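Local atomic coordinates of amidohydrolase (PDB entry 3NUR), a protein that probably hydrolyses carbon-nitrogen bonds other than peptide bonds, as a metal-binding TIM-barrel member of the amidohydrolase family. Residues 32-40 and 94-102; 303-313 and 338-347. All coordinates share one frame; numbering follows the deposited sequence.

Contact 1. Residues 32-40 and 94-102; sequences VIEDIQKET and YGNGSPSNL
At the C-terminal end of two neighbouring parallel strands of the TIM barrel, 24-31 and 87-94, the segments that follow them meet around the ring of Y94. V32 covers one face of that ring: its CA lies 4.0 Å from the ring centroid, a CH-pi contact offset toward the rim, and CG1 continues alongside CE2. P99 CD sits over the centre of the opposite face, so the ring is sandwiched between V32 of the first segment and P99 of its own loop. The Y94 hydroxyl is gripped twice. Y94 OH accepts from the backbone I33 N at 3.0 Å in an almost straight bond (176°), at the N-cap position of helix 34-39. In turn Y94 OH donates to Q37 OE1 at 2.7 Å, from above the plane of that carbonyl.

Both segments continue the strands at the barrel mouth, where amidohydrolases carry their metal site; the side chain of N96 is about 7 Å from the bound calcium ion. Q37 bends back at chi2 (-62°), which brings its amide beside the tyrosine with the two planes 49° apart. Q37 NE2, the nitrogen of the same amide, donates to N96 O (3.0 Å), and a single side chain bridges tyrosine and loop. Three residues on, T40 OG1 donates to G97 O at 3.0 Å, in the carbonyl plane and on a lone pair. This acceptor belongs to the type II turn G95-S98, in which G97 takes the positive phi. Apolar contacts accompany the polar links: T40 CG2 touches L102 CD1 at 3.8 Å, and I36 CG2 touches both the Y94 hydroxyl oxygen and P99 CG. Helix 104-124 backs this layer, with A114 against I36 and L110 against P99 and L102.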
ATOM      1  N   VAL A  32     -13.054  -7.253   2.089  1.00  8.45           N
ATOM      2  CA  VAL A  32     -13.174  -8.389   1.169  1.00  9.54           C
ATOM      3  C   VAL A  32     -14.662  -8.517   0.888  1.00 13.31           C
ATOM      4  O   VAL A  32     -15.480  -7.957   1.640  1.00 11.22           O
ATOM      5  CB  VAL A  32     -12.540  -9.729   1.650  1.00 12.88           C
ATOM      6  CG1 VAL A  32     -11.054  -9.572   1.977  1.00 12.06           C
ATOM      7  CG2 VAL A  32     -13.306 -10.343   2.831  1.00 13.24           C
ATOM      8  N   ILE A  33     -14.998  -9.236  -0.200  1.00 11.68           N
ATOM      9  CA  ILE A  33     -16.385  -9.512  -0.567  0.50 12.27           C
ATOM     10  C   ILE A  33     -16.563 -11.031  -0.516  1.00 17.10           C
ATOM     11  O   ILE A  33     -15.861 -11.765  -1.216  1.00 14.34           O
ATOM     12  CB  ILE A  33     -16.783  -8.875  -1.923  0.50 14.99           C
ATOM     13  CG1 ILE A  33     -16.764  -7.339  -1.813  0.50 15.12           C
ATOM     14  CG2 ILE A  33     -18.177  -9.370  -2.377  0.50 16.39           C
ATOM     15  CD1 ILE A  33     -16.411  -6.652  -3.060  0.50 15.01           C
ATOM     16  N   GLU A  34     -17.470 -11.497   0.365  1.00 16.80           N
ATOM     17  CA  GLU A  34     -17.720 -12.933   0.586  1.00 18.81           C
ATOM     18  C   GLU A  34     -17.871 -13.749  -0.702  1.00 23.30           C
ATOM     19  O   GLU A  34     -17.185 -14.760  -0.855  1.00 22.39           O
ATOM     20  CB  GLU A  34     -18.925 -13.132   1.510  1.00 20.57           C
ATOM     21  CG  GLU A  34     -19.032 -14.541   2.066  1.00 37.11           C
ATOM     22  CD  GLU A  34     -20.277 -14.756   2.903  1.00 64.32           C
ATOM     23  OE1 GLU A  34     -20.255 -14.399   4.103  1.00 66.34           O
ATOM     24  OE2 GLU A  34     -21.286 -15.254   2.352  1.00 57.53           O
ATOM     25  N   ASP A  35     -18.718 -13.277  -1.639  1.00 21.73           N
ATOM     26  CA  ASP A  35     -18.950 -13.953  -2.919  1.00 22.57           C
ATOM     27  C   ASP A  35     -17.696 -14.045  -3.783  1.00 26.18           C
ATOM     28  O   ASP A  35     -17.514 -15.047  -4.481  1.00 26.13           O
ATOM     29  CB  ASP A  35     -20.122 -13.312  -3.673  1.00 24.95           C
ATOM     30  CG  ASP A  35     -21.506 -13.630  -3.101  1.00 41.48           C
ATOM     31  OD1 ASP A  35     -21.588 -14.414  -2.120  1.00 42.20           O
ATOM     32  OD2 ASP A  35     -22.508 -13.095  -3.639  1.00 49.61           O
ATOM     33  N   ILE A  36     -16.799 -13.032  -3.690  1.00 20.95           N
ATOM     34  CA  ILE A  36     -15.530 -13.022  -4.428  1.00 19.46           C
ATOM     35  C   ILE A  36     -14.580 -13.979  -3.734  1.00 22.54           C
ATOM     36  O   ILE A  36     -13.848 -14.702  -4.415  1.00 21.22           O
ATOM     37  CB  ILE A  36     -14.954 -11.583  -4.611  1.00 22.66           C
ATOM     38  CG1 ILE A  36     -15.908 -10.748  -5.479  1.00 22.42           C
ATOM     39  CG2 ILE A  36     -13.514 -11.596  -5.211  1.00 22.66           C
ATOM     40  CD1 ILE A  36     -15.547  -9.337  -5.656  1.00 26.09           C
ATOM     41  N   GLN A  37     -14.628 -14.033  -2.379  1.00 19.27           N
ATOM     42  CA  GLN A  37     -13.779 -14.960  -1.611  1.00 19.97           C
ATOM     43  C   GLN A  37     -14.059 -16.428  -1.948  1.00 26.50           C
ATOM     44  O   GLN A  37     -13.126 -17.224  -1.963  1.00 26.26           O
ATOM     45  CB  GLN A  37     -13.879 -14.740  -0.094  1.00 20.65           C
ATOM     46  CG  GLN A  37     -13.420 -13.356   0.392  1.00 21.69           C
ATOM     47  CD  GLN A  37     -11.974 -13.049   0.109  1.00 29.20           C
ATOM     48  OE1 GLN A  37     -11.619 -12.570  -0.977  1.00 24.44           O
ATOM     49  NE2 GLN A  37     -11.118 -13.253   1.104  1.00 24.60           N
ATOM     50  N   LYS A  38     -15.333 -16.781  -2.213  1.00 25.75           N
ATOM     51  CA  LYS A  38     -15.728 -18.153  -2.587  1.00 27.36           C
ATOM     52  C   LYS A  38     -15.060 -18.548  -3.917  1.00 35.06           C
ATOM     53  O   LYS A  38     -14.691 -19.706  -4.094  1.00 35.05           O
ATOM     54  CB  LYS A  38     -17.258 -18.262  -2.732  1.00 30.25           C
ATOM     55  CG  LYS A  38     -18.071 -17.996  -1.472  1.00 40.46           C
ATOM     56  CD  LYS A  38     -19.572 -17.966  -1.815  1.00 51.54           C
ATOM     57  CE  LYS A  38     -20.450 -17.402  -0.719  1.00 61.41           C
ATOM     58  NZ  LYS A  38     -20.563 -18.322   0.441  1.00 68.66           N
ATOM     59  N   GLU A  39     -14.883 -17.571  -4.831  1.00 33.55           N
ATOM     60  CA  GLU A  39     -14.272 -17.756  -6.157  1.00 34.18           C
ATOM     61  C   GLU A  39     -12.743 -17.759  -6.141  1.00 40.73           C
ATOM     62  O   GLU A  39     -12.141 -18.559  -6.858  1.00 42.12           O
ATOM     63  CB  GLU A  39     -14.801 -16.722  -7.173  1.00 35.42           C
ATOM     64  CG  GLU A  39     -16.309 -16.732  -7.385  1.00 45.52           C
ATOM     65  CD  GLU A  39     -16.947 -18.032  -7.852  1.00 72.73           C
ATOM     66  OE1 GLU A  39     -16.288 -18.806  -8.585  1.00 62.86           O
ATOM     67  OE2 GLU A  39     -18.129 -18.259  -7.505  1.00 71.26           O
ATOM     68  N   THR A  40     -12.111 -16.863  -5.355  1.00 36.79           N
ATOM     69  CA  THR A  40     -10.647 -16.791  -5.257  1.00 38.17           C
ATOM     70  C   THR A  40     -10.126 -17.926  -4.358  1.00 87.82           C
ATOM     71  O   THR A  40      -9.311 -17.713  -3.459  1.00 59.17           O
ATOM     72  CB  THR A  40     -10.145 -15.370  -4.871  1.00 37.40           C
ATOM     73  OG1 THR A  40     -10.456 -15.081  -3.500  1.00 38.65           O
ATOM     74  CG2 THR A  40     -10.682 -14.284  -5.781  1.00 28.63           C
ATOM     75  N   TYR A  94      -8.721  -3.944  -1.346  1.00  8.80           N
ATOM     76  CA  TYR A  94      -9.022  -5.361  -1.142  1.00  8.64           C
ATOM     77  C   TYR A  94      -7.974  -6.022  -0.238  1.00 14.05           C
ATOM     78  O   TYR A  94      -6.781  -5.744  -0.378  1.00 16.42           O
ATOM     79  CB  TYR A  94      -9.157  -6.115  -2.478  1.00  9.73           C
ATOM     80  CG  TYR A  94     -10.137  -7.261  -2.384  1.00 10.24           C
ATOM     81  CD1 TYR A  94     -11.454  -7.117  -2.814  1.00 12.08           C
ATOM     82  CD2 TYR A  94      -9.756  -8.489  -1.839  1.00 10.08           C
ATOM     83  CE1 TYR A  94     -12.380  -8.159  -2.679  1.00 11.24           C
ATOM     84  CE2 TYR A  94     -10.661  -9.543  -1.723  1.00  9.32           C
ATOM     85  CZ  TYR A  94     -11.976  -9.368  -2.133  1.00 12.90           C
ATOM     86  OH  TYR A  94     -12.864 -10.407  -2.020  1.00 15.04           O
ATOM     87  N   GLY A  95      -8.438  -6.842   0.695  1.00  9.64           N
ATOM     88  CA  GLY A  95      -7.604  -7.545   1.665  1.00  9.67           C
ATOM     89  C   GLY A  95      -7.150  -8.920   1.215  1.00 14.66           C
ATOM     90  O   GLY A  95      -6.796  -9.116   0.048  1.00 14.04           O
ATOM     91  N   ASN A  96      -7.111  -9.868   2.156  1.00 12.84           N
ATOM     92  CA  ASN A  96      -6.623 -11.234   1.896  1.00 14.23           C
ATOM     93  C   ASN A  96      -7.356 -11.915   0.758  1.00 18.49           C
ATOM     94  O   ASN A  96      -8.571 -11.794   0.660  1.00 18.48           O
ATOM     95  CB  ASN A  96      -6.726 -12.080   3.156  1.00 18.87           C
ATOM     96  CG  ASN A  96      -5.937 -11.552   4.320  1.00 38.23           C
ATOM     97  OD1 ASN A  96      -4.989 -10.763   4.170  1.00 32.86           O
ATOM     98  ND2 ASN A  96      -6.319 -11.979   5.514  1.00 28.79           N
ATOM     99  N   GLY A  97      -6.606 -12.593  -0.106  1.00 16.45           N
ATOM    100  CA  GLY A  97      -7.174 -13.306  -1.248  1.00 16.33           C
ATOM    101  C   GLY A  97      -7.653 -12.413  -2.369  1.00 19.46           C
ATOM    102  O   GLY A  97      -8.604 -12.753  -3.069  1.00 20.52           O
ATOM    103  N   SER A  98      -7.014 -11.242  -2.545  1.00 14.73           N
ATOM    104  CA  SER A  98      -7.398 -10.299  -3.604  1.00 12.66           C
ATOM    105  C   SER A  98      -7.456 -10.989  -4.988  1.00 16.63           C
ATOM    106  O   SER A  98      -6.553 -11.769  -5.307  1.00 16.84           O
ATOM    107  CB  SER A  98      -6.403  -9.145  -3.663  1.00 14.66           C
ATOM    108  OG  SER A  98      -6.749  -8.209  -4.670  1.00 17.69           O
ATOM    109  N   PRO A  99      -8.474 -10.679  -5.821  1.00 13.24           N
ATOM    110  CA  PRO A  99      -8.525 -11.264  -7.179  1.00 13.10           C
ATOM    111  C   PRO A  99      -7.413 -10.758  -8.105  1.00 16.97           C
ATOM    112  O   PRO A  99      -7.284 -11.269  -9.214  1.00 15.69           O
ATOM    113  CB  PRO A  99      -9.911 -10.861  -7.695  1.00 14.06           C
ATOM    114  CG  PRO A  99     -10.263  -9.623  -6.936  1.00 18.43           C
ATOM    115  CD  PRO A  99      -9.612  -9.767  -5.580  1.00 14.12           C
ATOM    116  N   SER A 100      -6.594  -9.776  -7.654  1.00 14.74           N
ATOM    117  CA  SER A 100      -5.465  -9.276  -8.444  1.00 14.35           C
ATOM    118  C   SER A 100      -4.421 -10.388  -8.691  1.00 16.90           C
ATOM    119  O   SER A 100      -3.646 -10.291  -9.638  1.00 16.68           O
ATOM    120  CB  SER A 100      -4.792  -8.114  -7.724  1.00 16.47           C
ATOM    121  OG  SER A 100      -4.234  -8.552  -6.495  1.00 19.61           O
ATOM    122  N   ASN A 101      -4.383 -11.428  -7.832  1.00 14.67           N
ATOM    123  CA  ASN A 101      -3.394 -12.504  -7.995  1.00 15.99           C
ATOM    124  C   ASN A 101      -3.829 -13.602  -8.986  1.00 18.90           C
ATOM    125  O   ASN A 101      -3.034 -14.478  -9.313  1.00 18.60           O
ATOM    126  CB  ASN A 101      -2.955 -13.067  -6.637  1.00 22.89           C
ATOM    127  CG  ASN A 101      -2.046 -12.114  -5.905  1.00 55.13           C
ATOM    128  OD1 ASN A 101      -0.878 -11.937  -6.271  1.00 51.56           O
ATOM    129  ND2 ASN A 101      -2.600 -11.363  -4.957  1.00 48.29           N
ATOM    130  N   LEU A 102      -5.080 -13.535  -9.480  1.00 14.01           N
ATOM    131  CA  LEU A 102      -5.610 -14.478 -10.469  1.00 13.00           C
ATOM    132  C   LEU A 102      -5.130 -14.095 -11.876  1.00 15.71           C
ATOM    133  O   LEU A 102      -4.504 -13.059 -12.053  1.00 14.51           O
ATOM    134  CB  LEU A 102      -7.146 -14.475 -10.429  1.00 13.76           C
ATOM    135  CG  LEU A 102      -7.799 -14.979  -9.138  1.00 20.33           C
ATOM    136  CD1 LEU A 102      -9.278 -14.840  -9.226  1.00 21.20           C
ATOM    137  CD2 LEU A 102      -7.406 -16.420  -8.825  1.00 23.76           C
TER

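Contact 2. Residues 303-313 and 338-347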
ATOM      1  N   LYS A 303      11.177   9.480  10.103  1.00  8.36           N
ATOM      2  CA  LYS A 303      11.176  10.952  10.114  1.00  8.74           C
ATOM      3  C   LYS A 303      12.555  11.520   9.713  1.00 12.35           C
ATOM      4  O   LYS A 303      12.613  12.496   8.965  1.00 12.28           O
ATOM      5  CB  LYS A 303      10.757  11.477  11.500  1.00 11.99           C
ATOM      6  CG  LYS A 303      10.502  12.984  11.551  1.00 20.28           C
ATOM      7  CD  LYS A 303      10.412  13.464  12.994  1.00 34.14           C
ATOM      8  CE  LYS A 303      10.353  14.969  13.119  1.00 42.76           C
ATOM      9  NZ  LYS A 303      10.335  15.406  14.544  1.00 48.13           N
ATOM     10  N   LYS A 304      13.662  10.931  10.206  1.00 10.48           N
ATOM     11  CA  LYS A 304      15.004  11.441   9.876  1.00 11.53           C
ATOM     12  C   LYS A 304      15.391  11.171   8.420  1.00 17.62           C
ATOM     13  O   LYS A 304      16.103  11.967   7.818  1.00 17.47           O
ATOM     14  CB  LYS A 304      16.071  10.789  10.794  1.00 12.79           C
ATOM     15  CG  LYS A 304      15.973  11.175  12.254  1.00 21.72           C
ATOM     16  CD  LYS A 304      16.610  10.096  13.149  1.00 28.80           C
ATOM     17  CE  LYS A 304      16.356  10.367  14.613  1.00 33.68           C
ATOM     18  NZ  LYS A 304      16.614   9.168  15.454  1.00 33.09           N
ATOM     19  N   GLU A 305      14.932  10.038   7.865  1.00 13.79           N
ATOM     20  CA  GLU A 305      15.274   9.591   6.514  1.00 12.91           C
ATOM     21  C   GLU A 305      14.478  10.248   5.398  1.00 17.40           C
ATOM     22  O   GLU A 305      15.081  10.692   4.420  1.00 16.13           O
ATOM     23  CB  GLU A 305      15.163   8.057   6.399  1.00 13.84           C
ATOM     24  CG  GLU A 305      16.217   7.302   7.196  1.00 14.47           C
ATOM     25  CD  GLU A 305      17.656   7.603   6.825  1.00 21.81           C
ATOM     26  OE1 GLU A 305      17.914   7.976   5.657  1.00 18.05           O
ATOM     27  OE2 GLU A 305      18.530   7.459   7.710  1.00 14.80           O
ATOM     28  N   VAL A 306      13.137  10.290   5.521  1.00 12.92           N
ATOM     29  CA  VAL A 306      12.278  10.869   4.472  1.00 12.57           C
ATOM     30  C   VAL A 306      11.622  12.184   4.855  1.00 16.05           C
ATOM     31  O   VAL A 306      11.154  12.907   3.977  1.00 16.57           O
ATOM     32  CB  VAL A 306      11.246   9.866   3.873  1.00 16.44           C
ATOM     33  CG1 VAL A 306      11.943   8.651   3.274  1.00 16.66           C
ATOM     34  CG2 VAL A 306      10.193   9.446   4.896  1.00 16.40           C
ATOM     35  N   GLY A 307      11.498  12.438   6.150  1.00 12.75           N
ATOM     36  CA  GLY A 307      10.874  13.665   6.625  1.00 11.88           C
ATOM     37  C   GLY A 307       9.386  13.533   6.851  1.00 13.77           C
ATOM     38  O   GLY A 307       8.731  12.624   6.320  1.00 10.82           O
ATOM     39  N   ILE A 308       8.854  14.458   7.651  1.00 13.14           N
ATOM     40  CA  ILE A 308       7.443  14.492   8.023  1.00 14.20           C
ATOM     41  C   ILE A 308       6.476  14.612   6.843  1.00 12.99           C
ATOM     42  O   ILE A 308       5.391  14.058   6.922  1.00 10.40           O
ATOM     43  CB  ILE A 308       7.196  15.608   9.087  1.00 19.52           C
ATOM     44  CG1 ILE A 308       5.987  15.296   9.950  1.00 22.05           C
ATOM     45  CG2 ILE A 308       7.136  17.014   8.487  1.00 23.36           C
ATOM     46  CD1 ILE A 308       6.413  14.414  11.190  1.00 37.32           C
ATOM     47  N   ASP A 309       6.872  15.307   5.757  1.00 10.55           N
ATOM     48  CA  ASP A 309       5.983  15.535   4.616  1.00 10.83           C
ATOM     49  C   ASP A 309       5.643  14.255   3.858  1.00 12.17           C
ATOM     50  O   ASP A 309       4.753  14.276   3.014  1.00 11.41           O
ATOM     51  CB  ASP A 309       6.608  16.555   3.642  1.00 13.47           C
ATOM     52  CG  ASP A 309       6.709  17.980   4.170  1.00 26.95           C
ATOM     53  OD1 ASP A 309       5.727  18.461   4.778  1.00 25.91           O
ATOM     54  OD2 ASP A 309       7.732  18.644   3.890  1.00 37.57           O
ATOM     55  N   ARG A 310       6.391  13.176   4.113  1.00  9.24           N
ATOM     56  CA  ARG A 310       6.250  11.919   3.373  1.00  9.04           C
ATOM     57  C   ARG A 310       5.611  10.811   4.193  1.00 11.32           C
ATOM     58  O   ARG A 310       5.536   9.669   3.729  1.00 12.06           O
ATOM     59  CB  ARG A 310       7.639  11.476   2.816  1.00  8.50           C
ATOM     60  CG  ARG A 310       8.380  12.541   1.974  1.00 14.47           C
ATOM     61  CD  ARG A 310       7.568  13.169   0.841  1.00  8.39           C
ATOM     62  NE  ARG A 310       7.210  12.172  -0.169  1.00 12.34           N
ATOM     63  CZ  ARG A 310       6.752  12.472  -1.383  1.00 21.77           C
ATOM     64  NH1 ARG A 310       6.587  13.740  -1.743  1.00 17.88           N
ATOM     65  NH2 ARG A 310       6.460  11.506  -2.245  1.00 12.18           N
ATOM     66  N   ILE A 311       5.112  11.137   5.392  1.00  7.30           N
ATOM     67  CA  ILE A 311       4.499  10.127   6.255  1.00  7.59           C
ATOM     68  C   ILE A 311       2.978  10.233   6.243  1.00 11.67           C
ATOM     69  O   ILE A 311       2.418  11.309   6.470  1.00 12.08           O
ATOM     70  CB  ILE A 311       5.089  10.176   7.699  1.00  9.86           C
ATOM     71  CG1 ILE A 311       6.639  10.007   7.682  1.00  9.91           C
ATOM     72  CG2 ILE A 311       4.424   9.143   8.624  1.00 10.15           C
ATOM     73  CD1 ILE A 311       7.308  10.384   9.010  1.00 14.77           C
ATOM     74  N   LEU A 312       2.321   9.101   5.994  1.00  8.20           N
ATOM     75  CA  LEU A 312       0.859   8.999   6.005  1.00  7.87           C
ATOM     76  C   LEU A 312       0.445   8.066   7.129  1.00 11.84           C
ATOM     77  O   LEU A 312       1.259   7.271   7.568  1.00 11.87           O
ATOM     78  CB  LEU A 312       0.325   8.463   4.657  1.00  8.10           C
ATOM     79  CG  LEU A 312       0.663   9.266   3.410  1.00 11.37           C
ATOM     80  CD1 LEU A 312       0.213   8.516   2.145  1.00 11.59           C
ATOM     81  CD2 LEU A 312       0.062  10.667   3.466  1.00 12.32           C
ATOM     82  N   TYR A 313      -0.792   8.187   7.628  1.00  8.41           N
ATOM     83  CA  TYR A 313      -1.264   7.346   8.722  1.00  7.96           C
ATOM     84  C   TYR A 313      -2.020   6.130   8.189  1.00  9.33           C
ATOM     85  O   TYR A 313      -2.540   6.169   7.076  1.00  9.31           O
ATOM     86  CB  TYR A 313      -2.100   8.188   9.704  1.00  8.90           C
ATOM     87  CG  TYR A 313      -2.012   7.766  11.156  1.00  9.83           C
ATOM     88  CD1 TYR A 313      -0.834   7.245  11.684  1.00 10.48           C
ATOM     89  CD2 TYR A 313      -3.097   7.937  12.017  1.00 10.76           C
ATOM     90  CE1 TYR A 313      -0.732   6.903  13.036  1.00  9.09           C
ATOM     91  CE2 TYR A 313      -3.008   7.599  13.370  1.00 11.63           C
ATOM     92  CZ  TYR A 313      -1.828   7.074  13.872  1.00 15.08           C
ATOM     93  OH  TYR A 313      -1.748   6.723  15.200  1.00 13.75           O
ATOM     94  N   GLU A 338       3.331  19.088  12.638  1.00 11.30           N
ATOM     95  CA  GLU A 338       3.748  17.736  12.266  1.00 10.58           C
ATOM     96  C   GLU A 338       2.623  16.730  12.460  1.00 13.94           C
ATOM     97  O   GLU A 338       2.424  15.891  11.580  1.00 12.64           O
ATOM     98  CB  GLU A 338       4.976  17.305  13.064  1.00 11.89           C
ATOM     99  CG  GLU A 338       6.256  17.981  12.611  1.00 18.62           C
ATOM    100  CD  GLU A 338       7.418  17.858  13.575  1.00 34.52           C
ATOM    101  OE1 GLU A 338       7.180  17.642  14.787  1.00 16.06           O
ATOM    102  OE2 GLU A 338       8.573  18.030  13.124  1.00 36.82           O
ATOM    103  N   LYS A 339       1.891  16.802  13.604  1.00 11.54           N
ATOM    104  CA  LYS A 339       0.767  15.909  13.888  1.00 12.27           C
ATOM    105  C   LYS A 339      -0.299  16.091  12.818  1.00 15.31           C
ATOM    106  O   LYS A 339      -0.816  15.096  12.308  1.00 14.27           O
ATOM    107  CB  LYS A 339       0.135  16.243  15.246  1.00 14.78           C
ATOM    108  CG  LYS A 339       0.960  15.879  16.451  1.00 23.44           C
ATOM    109  CD  LYS A 339       0.107  16.109  17.686  1.00 27.23           C
ATOM    110  CE  LYS A 339       0.948  16.335  18.896  1.00 36.14           C
ATOM    111  NZ  LYS A 339       0.120  16.410  20.122  1.00 36.94           N
ATOM    112  N   GLU A 340      -0.621  17.355  12.476  1.00 12.34           N
ATOM    113  CA  GLU A 340      -1.630  17.668  11.432  1.00 12.68           C
ATOM    114  C   GLU A 340      -1.256  17.061  10.071  1.00 14.90           C
ATOM    115  O   GLU A 340      -2.120  16.478   9.399  1.00 13.90           O
ATOM    116  CB  GLU A 340      -1.843  19.184  11.299  1.00 14.92           C
ATOM    117  CG  GLU A 340      -2.594  19.819  12.458  1.00 31.08           C
ATOM    118  CD  GLU A 340      -2.727  21.332  12.370  1.00 67.49           C
ATOM    119  OE1 GLU A 340      -2.963  21.849  11.251  1.00 71.97           O
ATOM    120  OE2 GLU A 340      -2.618  22.002  13.423  1.00 63.18           O
ATOM    121  N   LYS A 341       0.032  17.158   9.703  1.00 10.05           N
ATOM    122  CA  LYS A 341       0.558  16.622   8.442  1.00 10.04           C
ATOM    123  C   LYS A 341       0.360  15.104   8.344  1.00 11.91           C
ATOM    124  O   LYS A 341      -0.213  14.612   7.359  1.00 10.08           O
ATOM    125  CB  LYS A 341       2.044  17.004   8.254  1.00 10.86           C
ATOM    126  CG  LYS A 341       2.249  18.468   7.886  1.00 12.48           C
ATOM    127  CD  LYS A 341       3.719  18.794   7.650  1.00 14.46           C
ATOM    128  CE  LYS A 341       3.860  20.128   6.959  1.00 19.87           C
ATOM    129  NZ  LYS A 341       5.284  20.447   6.686  1.00 29.12           N
ATOM    130  N   ILE A 342       0.813  14.383   9.367  1.00  9.97           N
ATOM    131  CA  ILE A 342       0.691  12.920   9.396  1.00 10.18           C
ATOM    132  C   ILE A 342      -0.767  12.489   9.485  1.00 11.38           C
ATOM    133  O   ILE A 342      -1.159  11.560   8.776  1.00 10.35           O
ATOM    134  CB  ILE A 342       1.514  12.303  10.567  1.00 14.27           C
ATOM    135  CG1 ILE A 342       3.007  12.620  10.426  1.00 15.60           C
ATOM    136  CG2 ILE A 342       1.268  10.766  10.677  1.00 14.47           C
ATOM    137  CD1 ILE A 342       3.754  12.354  11.807  1.00 22.16           C
ATOM    138  N   SER A 343      -1.558  13.147  10.355  1.00  8.35           N
ATOM    139  CA  SER A 343      -2.952  12.769  10.555  0.50  8.83           C
ATOM    140  C   SER A 343      -3.813  12.978   9.308  1.00 13.06           C
ATOM    141  O   SER A 343      -4.559  12.062   8.924  1.00 12.11           O
ATOM    142  CB  SER A 343      -3.543  13.518  11.747  0.50 11.42           C
ATOM    143  OG  SER A 343      -4.742  12.919  12.211  0.50 11.57           O
ATOM    144  N   TYR A 344      -3.736  14.171   8.694  1.00 12.12           N
ATOM    145  CA  TYR A 344      -4.637  14.497   7.583  1.00 13.15           C
ATOM    146  C   TYR A 344      -4.064  15.274   6.403  1.00 14.86           C
ATOM    147  O   TYR A 344      -4.468  15.001   5.268  1.00 12.59           O
ATOM    148  CB  TYR A 344      -5.777  15.345   8.224  1.00 17.37           C
ATOM    149  CG  TYR A 344      -7.050  15.519   7.424  1.00 24.57           C
ATOM    150  CD1 TYR A 344      -8.185  14.761   7.713  1.00 27.93           C
ATOM    151  CD2 TYR A 344      -7.168  16.528   6.471  1.00 26.20           C
ATOM    152  CE1 TYR A 344      -9.375  14.936   7.001  1.00 30.92           C
ATOM    153  CE2 TYR A 344      -8.348  16.701   5.741  1.00 27.65           C
ATOM    154  CZ  TYR A 344      -9.449  15.901   6.009  1.00 38.54           C
ATOM    155  OH  TYR A 344     -10.614  16.055   5.296  1.00 41.56           O
ATOM    156  N   THR A 345      -3.240  16.305   6.651  1.00 11.13           N
ATOM    157  CA  THR A 345      -2.828  17.204   5.567  1.00 11.47           C
ATOM    158  C   THR A 345      -1.976  16.607   4.476  1.00 13.16           C
ATOM    159  O   THR A 345      -2.215  16.926   3.313  1.00 13.04           O
ATOM    160  CB  THR A 345      -2.377  18.602   6.028  1.00 17.45           C
ATOM    161  OG1 THR A 345      -1.048  18.544   6.519  1.00 21.08           O
ATOM    162  CG2 THR A 345      -3.333  19.266   7.024  1.00 14.44           C
ATOM    163  N   ASN A 346      -0.976  15.757   4.815  1.00  9.19           N
ATOM    164  CA  ASN A 346      -0.178  15.134   3.741  1.00  8.56           C
ATOM    165  C   ASN A 346      -1.115  14.329   2.810  1.00 11.71           C
ATOM    166  O   ASN A 346      -1.009  14.445   1.594  1.00 11.49           O
ATOM    167  CB  ASN A 346       0.895  14.196   4.300  1.00  9.64           C
ATOM    168  CG  ASN A 346       2.023  14.860   5.040  1.00 18.19           C
ATOM    169  OD1 ASN A 346       2.314  16.058   4.869  1.00 11.67           O
ATOM    170  ND2 ASN A 346       2.713  14.061   5.858  1.00 10.71           N
ATOM    171  N   GLY A 347      -2.018  13.551   3.411  1.00  9.53           N
ATOM    172  CA  GLY A 347      -2.953  12.683   2.702  1.00  9.94           C
ATOM    173  C   GLY A 347      -4.017  13.420   1.917  1.00 13.45           C
ATOM    174  O   GLY A 347      -4.313  13.040   0.783  1.00 11.39           O
TER
HETATM  175  O   HOH W   1       9.318  17.432  16.292  1.00 31.69           O
HETATM  176  O   HOH W   2      -2.765  10.306   7.012  1.00  8.47           O
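I308 lays its CD1 across the end of I342 and the CB of E338, I308 CD1 meeting I342 CD1 at 3.4 Å, tighter than usual for two carbons. With CG1 swung opposite the backbone N (chi1 -154°), the branch reaches the helix, while CG2 rests against K341 CD. I311 CG2 runs side by side with I342 CG2, pointing the same way, and Y313 adds its CD1 to that methyl, so I342 is touched by three side chains of the other segment.

N346 ND2 makes two of the bonds across the contact: it donates to I308 O at 2.9 Å, on a lone pair in the carbonyl plane, and to I311 O at 2.8 Å, where the acceptor lies in the amide plane and the N-H points well at it (163°). Both protons of one amide are thus spent on the backbone of the turn 308-311, which fixes the rotation of that side chain. Beside it L312 sends CD2 to N346 CB and to the backbone N of G347.

Two charged pairs flank I308. K341 NZ forms a salt bridge with D309 OD1 at 2.8 Å, on the syn side but tilted 20° out of the carboxylate plane. K303, fully extended, makes a longer, weak one from K303 NZ to E338 OE2 (3.5 Å), supplemented by a water that accepts from NZ and donates to E338 OE1; that oxygen also takes the backbone N of T335. A second water joins Y313 N to I342 O.

The contact sets the C-terminal helix 336-351 against the link leaving helix 296-306, whose F299 packs on I308, I311 and I342. Backbone hydrogen bonds join R310 and L312 to I288 of strand 286-288, Y313 to F27 and S343 to I25 of strand 24-31.

Along the chain the two contacts come in series: 32-40 with 94-102 is complete before 303-313 with 338-347 begins. They lie on opposite sides of the chain's centre, with centres 31 Å apart and nearest atoms about 15 Å apart, so neither touches the other. Strand 24-31 is common to both: contact 1 starts just past its C-terminal end, whereas contact 2 bonds to its first half, at I25 and F27. In contact 2, 310-313 runs between strands 286-288 and 24-31, consistent with the last strand closing a TIM barrel. Contact 1 lies nearer the bound calcium ion: the side chain of N96 is about 7 Å from it and that of L312 about 13 Å.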